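Local coordinates for sensory box/GGDEF domain protein (PDB 3LYX) that pairs a PAS sensor domain, the part given here, with a GGDEF domain and so probably couples signal sensing to cyclic di-GMP synthesis, at the interface of chains A and B. Numbering follows the deposited sequence. Chains: chain A/B, Sensory box/GGDEF domain protein.

The interface of chains A and B. Residues chain A 20, 112, 114; chain B 8, 11-12, 15-16.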
loop_
_atom_site.group_PDB
_atom_site.type_symbol
_atom_site.label_atom_id
_atom_site.label_comp_id
_atom_site.label_asym_id
_atom_site.label_seq_id
_atom_site.Cartn_x
_atom_site.Cartn_y
_atom_site.Cartn_z
ATOM N N ILE A 20 0.239 4.605 5.451
ATOM C CA ILE A 20 0.469 5.765 4.587
ATOM C C ILE A 20 0.155 7.080 5.295
ATOM O O ILE A 20 -0.949 7.271 5.806
ATOM C CB ILE A 20 -0.419 5.715 3.322
ATOM C CG1 ILE A 20 -0.231 4.377 2.589
ATOM C CG2 ILE A 20 -0.103 6.913 2.427
ATOM C CD1 ILE A 20 1.129 4.192 1.974
ATOM N N LEU A 112 4.882 12.162 0.828
ATOM C CA LEU A 112 4.173 10.918 1.059
ATOM C C LEU A 112 5.069 10.026 1.906
ATOM O O LEU A 112 6.233 9.806 1.568
ATOM C CB LEU A 112 3.880 10.239 -0.285
ATOM C CG LEU A 112 3.269 8.839 -0.277
ATOM C CD1 LEU A 112 1.869 8.912 0.277
ATOM C CD2 LEU A 112 3.259 8.274 -1.686
ATOM N N ILE A 114 5.537 6.237 3.772
ATOM C CA ILE A 114 5.110 4.836 3.783
ATOM C C ILE A 114 5.855 4.193 4.938
ATOM O O ILE A 114 7.082 4.295 5.020
ATOM C CB ILE A 114 5.476 4.101 2.467
ATOM C CG1 ILE A 114 4.808 4.794 1.277
ATOM C CG2 ILE A 114 5.044 2.647 2.541
ATOM C CD1 ILE A 114 5.465 6.120 0.875
ATOM N N GLN B 8 -2.959 11.957 -4.645
ATOM C CA GLN B 8 -2.046 11.601 -3.568
ATOM C C GLN B 8 -2.235 10.179 -3.078
ATOM O O GLN B 8 -1.266 9.519 -2.693
ATOM C CB GLN B 8 -2.181 12.577 -2.396
ATOM C CG GLN B 8 -3.561 12.666 -1.782
ATOM C CD GLN B 8 -3.646 13.766 -0.735
ATOM O OE1 GLN B 8 -3.153 14.876 -0.947
ATOM N NE2 GLN B 8 -4.279 13.467 0.393
ATOM N N LYS B 11 -0.775 7.916 -5.629
ATOM C CA LYS B 11 0.677 8.049 -5.565
ATOM C C LYS B 11 1.323 6.926 -4.750
ATOM O O LYS B 11 2.362 6.392 -5.136
ATOM C CB LYS B 11 1.035 9.408 -4.953
ATOM C CG LYS B 11 2.510 9.624 -4.646
ATOM C CD LYS B 11 3.319 9.929 -5.890
ATOM C CE LYS B 11 4.695 10.462 -5.505
ATOM N NZ LYS B 11 5.460 10.970 -6.675
ATOM N N ALA B 12 0.710 6.566 -3.623
ATOM C CA ALA B 12 1.254 5.513 -2.767
ATOM C C ALA B 12 1.348 4.165 -3.483
ATOM O O ALA B 12 2.164 3.307 -3.121
ATOM C CB ALA B 12 0.405 5.374 -1.506
ATOM N N TYR B 15 4.661 2.772 -4.236
ATOM C CA TYR B 15 5.614 2.919 -3.139
ATOM C C TYR B 15 5.384 1.969 -1.969
ATOM O O TYR B 15 6.281 1.754 -1.167
ATOM C CB TYR B 15 5.626 4.365 -2.648
ATOM C CG TYR B 15 6.212 5.305 -3.671
ATOM C CD1 TYR B 15 7.573 5.275 -3.964
ATOM C CD2 TYR B 15 5.408 6.204 -4.361
ATOM C CE1 TYR B 15 8.121 6.118 -4.918
ATOM C CE2 TYR B 15 5.946 7.051 -5.319
ATOM C CZ TYR B 15 7.307 7.003 -5.590
ATOM O OH TYR B 15 7.859 7.860 -6.513
ATOM N N VAL B 16 4.189 1.397 -1.870
ATOM C CA VAL B 16 3.902 0.471 -0.780
ATOM C C VAL B 16 4.618 -0.872 -0.971
ATOM O O VAL B 16 5.005 -1.230 -2.084
ATOM C CB VAL B 16 2.375 0.221 -0.651
ATOM C CG1 VAL B 16 1.657 1.531 -0.322
ATOM C CG2 VAL B 16 1.824 -0.376 -1.956
#
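A:Leu112 of strand 108-117 pushes one branch of its fork against the N-terminal segment of the partner chain, where it meets B:Lys11 at the end of helix 3-11, B:Ala12 of the 3-10 helix and B:Tyr15 in the loop that follows. The patch belongs to a two-fold symmetric interface between two PAS domains, in which the sheet of each packs against the N-terminal segment of the other. N-terminal helices commonly mediate PAS dimers, and this pairing may be the natural one, though the crystal alone does not prove it.

A:Leu112 buries the most surface of the residues in this patch. Its CG lies anti to the backbone N (chi1 174°), which carries the methyl CD2 outward to the junction of helix 3-11 and 3-10 helix 12-14. CD2 of A:Leu112 lies 3.6 Å from CA of B:Ala12, touching the backbone itself. The same methyl is near the edge carbon CD2 of the B:Tyr15 ring. CD2 of A:Leu112 also presses on the aliphatic stem of B:Lys11, 3.3 Å from CG, a tight contact. The lysine chain bends at chi2 (77°), then runs on extended, so its methylenes serve as apolar surface while the terminal amino group, NZ, is carried away from the leucine.

B:Ala12 suits its place because a lone methyl lets the helical backbone come close to the sheet. Its CB points between A:Leu112 and A:Ile20, and lies 3.7 Å from CD1 of the isoleucine. That same CD1, the end of the longer branch of A:Ile20, reaches CG1 of B:Val16 at 3.6 Å, the two side chains meeting at about a right angle. Isoleucine, branched at CB, suits the strands and offers an apolar face to the partner; the valine, in the loop after the 3-10 helix, meets it with a methyl.

A:Ile114, two residues along the strand from A:Leu112, faces the base of B:Tyr15 rather than its ring: its terminal methyl CD1 stands 3.9 Å from the tyrosine CB.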